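Local coordinates for protein beta-galactosidase (Trichoderma reesei, PDB 3OG2) that probably hydrolyses terminal non-reducing beta-D-galactose residues of beta-D-galactosides, as a glycoside hydrolase of family 35, at residues A[473-482]-A[577-585]; A[494-502]-A[542-550]. All coordinates share one frame; numbering follows the deposited sequence.

Interaction 1 (A[473-482]-A[577-585])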
# COMPACT_ATOMS: atom_id res chain seq x y z
N THR A 473 10.89 -23.95 4.99
CA THR A 473 11.37 -24.22 3.64
C THR A 473 12.01 -25.58 3.59
O THR A 473 12.28 -26.19 4.67
CB THR A 473 12.36 -23.13 3.16
OG1 THR A 473 12.47 -23.20 1.73
CG2 THR A 473 13.77 -23.34 3.74
N TRP A 474 12.27 -26.05 2.39
CA TRP A 474 13.15 -27.23 2.26
C TRP A 474 13.76 -27.12 0.87
O TRP A 474 13.16 -26.48 -0.00
CB TRP A 474 12.42 -28.56 2.45
CG TRP A 474 11.38 -28.82 1.41
CD1 TRP A 474 10.06 -28.48 1.49
CD2 TRP A 474 11.56 -29.44 0.13
NE1 TRP A 474 9.40 -28.85 0.35
CE2 TRP A 474 10.30 -29.44 -0.50
CE3 TRP A 474 12.69 -29.97 -0.52
CZ2 TRP A 474 10.15 -29.98 -1.77
CZ3 TRP A 474 12.54 -30.52 -1.79
CH2 TRP A 474 11.25 -30.51 -2.39
N ASN A 475 14.93 -27.74 0.67
CA ASN A 475 15.46 -27.83 -0.68
C ASN A 475 16.42 -29.01 -0.73
O ASN A 475 17.01 -29.43 0.26
CB ASN A 475 16.19 -26.52 -1.10
CG ASN A 475 16.06 -26.36 -2.61
OD1 ASN A 475 15.79 -27.34 -3.39
ND2 ASN A 475 16.14 -25.17 -3.11
N GLU A 476 16.55 -29.55 -1.94
CA GLU A 476 17.50 -30.60 -2.29
C GLU A 476 18.74 -29.91 -2.84
O GLU A 476 18.69 -29.36 -3.93
CB GLU A 476 16.85 -31.54 -3.31
CG GLU A 476 17.88 -32.64 -3.65
CD GLU A 476 17.33 -33.79 -4.44
OE1 GLU A 476 16.10 -33.99 -4.45
OE2 GLU A 476 18.18 -34.50 -5.02
N PHE A 477 19.87 -29.91 -2.15
CA PHE A 477 21.14 -29.37 -2.56
C PHE A 477 21.98 -30.53 -3.09
O PHE A 477 21.59 -31.69 -3.08
CB PHE A 477 21.83 -28.68 -1.39
CG PHE A 477 21.01 -27.53 -0.86
CD1 PHE A 477 20.83 -26.41 -1.63
CD2 PHE A 477 20.40 -27.56 0.40
CE1 PHE A 477 20.06 -25.36 -1.17
CE2 PHE A 477 19.67 -26.49 0.87
CZ PHE A 477 19.51 -25.35 0.11
N ALA A 478 23.17 -30.21 -3.58
CA ALA A 478 23.85 -31.31 -4.28
C ALA A 478 24.27 -32.43 -3.34
O ALA A 478 24.43 -33.58 -3.76
CB ALA A 478 25.01 -30.72 -5.06
N GLU A 479 24.45 -32.20 -2.05
CA GLU A 479 25.04 -33.20 -1.16
C GLU A 479 24.12 -33.54 0.01
O GLU A 479 24.30 -34.49 0.77
CB GLU A 479 26.39 -32.63 -0.72
CG GLU A 479 26.39 -31.37 0.08
CD GLU A 479 26.02 -30.06 -0.57
OE1 GLU A 479 24.97 -29.91 -1.22
OE2 GLU A 479 26.79 -29.08 -0.45
N LYS A 480 23.08 -32.76 0.21
CA LYS A 480 22.17 -32.93 1.32
C LYS A 480 20.79 -32.36 0.91
O LYS A 480 20.70 -31.51 0.03
CB LYS A 480 22.59 -32.25 2.61
CG LYS A 480 22.98 -30.79 2.67
CD LYS A 480 23.18 -30.23 4.07
CE LYS A 480 23.66 -28.77 4.14
NZ LYS A 480 23.79 -28.32 5.60
N THR A 481 19.76 -32.83 1.59
CA THR A 481 18.44 -32.19 1.55
C THR A 481 18.23 -31.50 2.88
O THR A 481 18.53 -32.10 3.91
CB THR A 481 17.35 -33.23 1.27
OG1 THR A 481 17.57 -33.83 -0.01
CG2 THR A 481 15.95 -32.64 1.22
N VAL A 482 17.78 -30.25 2.86
CA VAL A 482 17.59 -29.51 4.09
C VAL A 482 16.12 -29.24 4.29
O VAL A 482 15.43 -28.86 3.31
CB VAL A 482 18.37 -28.18 3.99
CG1 VAL A 482 17.92 -27.24 5.09
CG2 VAL A 482 19.85 -28.47 4.08
N MET A 577 7.83 -22.67 -8.18
CA MET A 577 7.65 -23.50 -7.00
C MET A 577 8.92 -24.34 -6.81
O MET A 577 9.52 -24.79 -7.80
CB MET A 577 6.47 -24.45 -7.16
CG MET A 577 5.15 -23.75 -7.45
SD MET A 577 4.52 -22.70 -6.14
CE MET A 577 3.97 -24.03 -5.02
N ASN A 578 9.33 -24.55 -5.57
CA ASN A 578 10.59 -25.32 -5.34
C ASN A 578 11.78 -24.80 -6.15
O ASN A 578 12.55 -25.60 -6.74
CB ASN A 578 10.41 -26.81 -5.60
CG ASN A 578 9.32 -27.34 -4.66
OD1 ASN A 578 8.29 -27.77 -5.16
ND2 ASN A 578 9.51 -27.32 -3.36
N PRO A 579 12.02 -23.50 -6.18
CA PRO A 579 13.15 -23.01 -6.99
C PRO A 579 14.49 -23.37 -6.37
O PRO A 579 14.64 -23.57 -5.14
CB PRO A 579 13.01 -21.49 -6.87
CG PRO A 579 12.39 -21.30 -5.50
CD PRO A 579 11.37 -22.40 -5.46
N ASP A 580 15.53 -23.41 -7.18
CA ASP A 580 16.89 -23.50 -6.64
C ASP A 580 17.12 -22.28 -5.76
O ASP A 580 16.71 -21.15 -6.10
CB ASP A 580 17.89 -23.49 -7.80
CG ASP A 580 17.85 -24.75 -8.63
OD1 ASP A 580 17.16 -25.71 -8.27
OD2 ASP A 580 18.55 -24.74 -9.68
N SER A 581 17.76 -22.49 -4.63
CA SER A 581 17.86 -21.42 -3.64
C SER A 581 19.13 -21.58 -2.77
O SER A 581 19.82 -22.59 -2.92
CB SER A 581 16.62 -21.45 -2.73
OG SER A 581 16.68 -22.60 -1.87
N VAL A 582 19.37 -20.62 -1.90
CA VAL A 582 20.29 -20.83 -0.78
C VAL A 582 19.51 -20.35 0.44
O VAL A 582 18.67 -19.43 0.35
CB VAL A 582 21.61 -20.06 -0.90
CG1 VAL A 582 22.34 -20.41 -2.20
CG2 VAL A 582 21.37 -18.56 -0.82
N ILE A 583 19.72 -21.00 1.56
CA ILE A 583 19.01 -20.67 2.78
C ILE A 583 19.96 -19.87 3.67
O ILE A 583 21.10 -20.29 3.85
CB ILE A 583 18.52 -21.92 3.52
CG1 ILE A 583 17.52 -22.72 2.65
CG2 ILE A 583 17.91 -21.56 4.86
CD1 ILE A 583 17.22 -24.11 3.15
N ILE A 584 19.50 -18.70 4.14
CA ILE A 584 20.40 -17.87 4.96
C ILE A 584 19.72 -17.58 6.28
O ILE A 584 18.57 -17.11 6.31
CB ILE A 584 20.79 -16.57 4.21
CG1 ILE A 584 21.55 -16.91 2.93
CG2 ILE A 584 21.56 -15.61 5.14
CD1 ILE A 584 22.03 -15.77 2.07
N ASN A 585 20.45 -17.84 7.37
CA ASN A 585 19.96 -17.52 8.71
C ASN A 585 20.66 -16.25 9.19
O ASN A 585 21.91 -16.30 9.41
CB ASN A 585 20.23 -18.71 9.62
CG ASN A 585 20.05 -18.41 11.09
OD1 ASN A 585 19.32 -17.48 11.46
ND2 ASN A 585 20.74 -19.21 11.93
O HOH W 1 14.51 -23.59 -0.46
O HOH W 2 12.26 -26.75 -2.65
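I583 pushes its CD1 methyl into the beta-hairpin of 473-482, and this is the tight part of the contact. I583 CD1 meets T473 CG2 tip to tip at 3.6 Å. V482 CG1 and I583 CD1 also meet tip to tip, at 3.7 Å. The F477 side chain crosses I583 at about a right angle, and CD1 lies at the edge of its ring. The S581 carbonyl O sits at that edge too, in the ring plane, 3.3 Å from F477 CE1.

N475 makes the polar link next to this apolar patch. Its CG points away from the backbone N (chi1 -150°), which carries the amide over to the loop 577-582. ND2 then serves two acceptors. From N475 ND2 to S581 OG the bond is 2.9 Å long, nearly straight (162°) and in the amide plane. From N475 ND2 to P579 O it is 3.0 Å long and more bent, with the oxygen tilted out of that plane. S581 OG also shares a water with T473 OG1. Replacing N475 by an alanine would probably leave P579 O and S581 OG without this donor and cut the direct hydrogen bonds between the two segments.

The side at W474 and N578 is looser and partly exposed. N578 ND2 comes obliquely to the indole, 3.2 Å from W474 CZ2, with ring and amide planes 44° apart. A second water bridges W474 O and N578 ND2, and lies over one face of the W474 ring, toward its rim. The polar end of W474, NE1, is hydrogen-bonded to V371 O.

The contact joins the beta-galactosidase domain 2 and domain 3 regions. Strand 470-476 is an edge strand of a mixed five-stranded sheet, while strand 583-585 lies in the next sheet between 558-559 and 612-615. V482 and I583 both touch I615 of strand 612-615, and S581 packs on V560.

Interaction 2 (A[494-502]-A[542-550])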
# COMPACT_ATOMS: atom_id res chain seq x y z
N GLU A 494 6.08 -33.06 16.86
CA GLU A 494 6.58 -34.36 16.44
C GLU A 494 6.49 -34.47 14.92
O GLU A 494 5.51 -33.95 14.33
CB GLU A 494 5.77 -35.45 17.16
CG GLU A 494 6.40 -36.82 16.93
CD GLU A 494 5.55 -37.88 17.62
OE1 GLU A 494 5.68 -38.05 18.87
OE2 GLU A 494 4.70 -38.46 16.88
N PHE A 495 7.46 -35.13 14.32
CA PHE A 495 7.37 -35.43 12.89
C PHE A 495 7.97 -36.82 12.68
O PHE A 495 8.72 -37.33 13.51
CB PHE A 495 8.02 -34.38 11.99
CG PHE A 495 9.48 -34.16 12.23
CD1 PHE A 495 9.92 -33.39 13.33
CD2 PHE A 495 10.38 -34.67 11.32
CE1 PHE A 495 11.28 -33.15 13.49
CE2 PHE A 495 11.73 -34.45 11.48
CZ PHE A 495 12.16 -33.68 12.56
N ALA A 496 7.62 -37.39 11.54
CA ALA A 496 8.12 -38.73 11.27
C ALA A 496 8.55 -38.76 9.80
O ALA A 496 7.87 -38.22 8.94
CB ALA A 496 7.06 -39.77 11.53
N VAL A 497 9.68 -39.39 9.56
CA VAL A 497 10.28 -39.45 8.24
C VAL A 497 10.28 -40.90 7.77
O VAL A 497 10.81 -41.78 8.47
CB VAL A 497 11.71 -38.89 8.21
CG1 VAL A 497 12.25 -38.87 6.79
CG2 VAL A 497 11.72 -37.46 8.80
N LYS A 498 9.67 -41.16 6.60
CA LYS A 498 9.74 -42.53 6.07
C LYS A 498 11.21 -42.92 5.84
O LYS A 498 11.97 -41.97 5.58
CB LYS A 498 8.96 -42.66 4.76
CG LYS A 498 7.48 -42.27 4.94
CD LYS A 498 6.80 -42.69 3.61
CE LYS A 498 5.36 -42.21 3.56
NZ LYS A 498 4.84 -42.13 2.15
N ASN A 499 11.54 -44.20 5.96
CA ASN A 499 12.94 -44.67 5.91
C ASN A 499 13.88 -43.80 5.08
O ASN A 499 13.83 -43.78 3.86
CB ASN A 499 12.96 -46.08 5.33
CG ASN A 499 14.36 -46.61 5.24
OD1 ASN A 499 15.39 -46.04 5.64
ND2 ASN A 499 14.37 -47.83 4.69
N PRO A 500 14.66 -42.99 5.79
CA PRO A 500 15.55 -42.05 5.11
C PRO A 500 16.94 -42.58 4.82
O PRO A 500 17.85 -41.82 4.40
CB PRO A 500 15.64 -40.92 6.17
CG PRO A 500 15.62 -41.64 7.49
CD PRO A 500 14.68 -42.82 7.26
N PHE A 501 17.16 -43.87 5.01
CA PHE A 501 18.53 -44.42 5.02
C PHE A 501 18.90 -45.16 3.77
O PHE A 501 19.99 -45.73 3.71
CB PHE A 501 18.66 -45.40 6.21
CG PHE A 501 18.47 -44.65 7.51
CD1 PHE A 501 19.29 -43.56 7.83
CD2 PHE A 501 17.43 -45.05 8.35
CE1 PHE A 501 19.10 -42.84 9.03
CE2 PHE A 501 17.26 -44.35 9.53
CZ PHE A 501 18.07 -43.28 9.85
N GLY A 502 18.00 -45.18 2.80
CA GLY A 502 18.24 -45.89 1.55
C GLY A 502 18.15 -47.40 1.71
O GLY A 502 17.30 -47.92 2.44
N LEU A 542 19.54 -37.41 9.12
CA LEU A 542 19.03 -38.73 8.79
C LEU A 542 19.49 -39.10 7.39
O LEU A 542 18.91 -38.69 6.38
CB LEU A 542 17.51 -38.80 8.88
CG LEU A 542 16.82 -38.26 10.13
CD1 LEU A 542 15.31 -38.31 9.96
CD2 LEU A 542 17.26 -39.02 11.37
N GLY A 543 20.53 -39.89 7.24
CA GLY A 543 21.05 -40.11 5.89
C GLY A 543 21.55 -38.78 5.37
O GLY A 543 22.34 -38.07 5.99
N SER A 544 21.06 -38.41 4.17
CA SER A 544 21.44 -37.15 3.57
C SER A 544 20.39 -36.05 3.82
O SER A 544 20.55 -34.96 3.27
CB SER A 544 21.70 -37.26 2.06
OG SER A 544 20.53 -37.58 1.34
N LEU A 545 19.41 -36.32 4.65
CA LEU A 545 18.42 -35.30 5.07
C LEU A 545 18.88 -34.65 6.37
O LEU A 545 19.22 -35.32 7.32
CB LEU A 545 17.07 -36.01 5.27
CG LEU A 545 15.95 -35.09 5.80
CD1 LEU A 545 15.61 -33.98 4.82
CD2 LEU A 545 14.72 -35.88 6.17
N VAL A 546 18.93 -33.33 6.40
CA VAL A 546 19.28 -32.57 7.61
C VAL A 546 18.09 -31.71 7.97
O VAL A 546 17.62 -30.95 7.13
CB VAL A 546 20.51 -31.72 7.38
CG1 VAL A 546 20.79 -30.99 8.69
CG2 VAL A 546 21.67 -32.59 6.88
N ILE A 547 17.60 -31.90 9.20
CA ILE A 547 16.44 -31.13 9.65
C ILE A 547 16.90 -30.12 10.72
O ILE A 547 17.53 -30.54 11.70
CB ILE A 547 15.30 -32.01 10.17
CG1 ILE A 547 15.04 -33.20 9.25
CG2 ILE A 547 14.06 -31.15 10.35
CD1 ILE A 547 15.53 -34.55 9.76
N TYR A 548 16.56 -28.87 10.46
CA TYR A 548 16.82 -27.77 11.40
C TYR A 548 15.52 -27.46 12.07
O TYR A 548 14.52 -27.14 11.38
CB TYR A 548 17.34 -26.56 10.64
CG TYR A 548 18.66 -26.75 9.95
CD1 TYR A 548 18.75 -27.50 8.77
CD2 TYR A 548 19.85 -26.21 10.43
CE1 TYR A 548 19.95 -27.69 8.12
CE2 TYR A 548 21.07 -26.41 9.78
CZ TYR A 548 21.12 -27.16 8.62
OH TYR A 548 22.32 -27.33 7.95
N MET A 549 15.47 -27.55 13.40
CA MET A 549 14.24 -27.39 14.19
C MET A 549 14.39 -26.13 15.02
O MET A 549 15.23 -26.13 15.94
CB MET A 549 14.07 -28.61 15.07
CG MET A 549 13.65 -29.87 14.27
SD MET A 549 14.01 -31.38 15.21
CE MET A 549 15.68 -31.65 14.65
N VAL A 550 13.61 -25.10 14.75
CA VAL A 550 13.79 -23.82 15.40
C VAL A 550 12.48 -23.31 16.01
O VAL A 550 11.40 -23.83 15.70
CB VAL A 550 14.33 -22.76 14.41
CG1 VAL A 550 15.72 -23.19 13.92
CG2 VAL A 550 13.38 -22.53 13.24
O HOH W 3 19.71 -40.70 2.82
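The F495 ring receives M549 SD at its edge, in the ring plane. This is a Met-aromatic contact, with M549 SD 3.7 Å from F495 CE1. I547 has two conformers, and in one of them its CG2 approaches F495 CZ obliquely. F501 has P500 CG over the centre of one face, 3.7 Å above the plane. F501 CE1 comes obliquely to G543 N at 3.7 Å.

V497 sends out both branches, each tip to tip. With CG1 opposite the backbone N (chi1 -175°), that methyl reaches L545 CD2, while V497 CG2 reaches L542 CD1 at 3.9 Å. P500 CG lies against L542 CB at 3.7 Å.

G543 belongs to a type II' turn from L542 to L545. A CB at this position would run into P500 O. On the facing loop, F501 N donates to N499 OD1, closing an Asx turn.

Strands 494-497 and 545-550 run antiparallel (174°), with axes 11.3 Å apart. They belong to two different sheets, packed face to face as in a beta-sandwich. Across the contact there is no direct hydrogen bond. A water bridges P500 O and S544 N at the turn. Cohesion therefore rests mainly on buried apolar side chains, with the Met-aromatic contact of M549 and F495 among them.

How the interactions relate
From the N terminus, past the barrel, the chain forms the hairpin 473-482. It passes along strand 481-487 to strand 492-497 of the eight-stranded sheet, which leads into the loop that ends 494-502. After visiting both sheets again it reaches strand 545-551, where interaction 2 closes its loop. Interaction 1 closes later, at 577-585, so interaction 2 is nested inside its loop. The centres are 14 Å apart. The two contacts meet directly: strands 481-487 and 545-551 are parallel neighbours, with T481 backbone bonded to S544 and V546. Y548 OH and K480 NZ also meet, and both bind D640. Interaction 2 joins the two sheets of domain 2; interaction 1 ties that domain to domain 3.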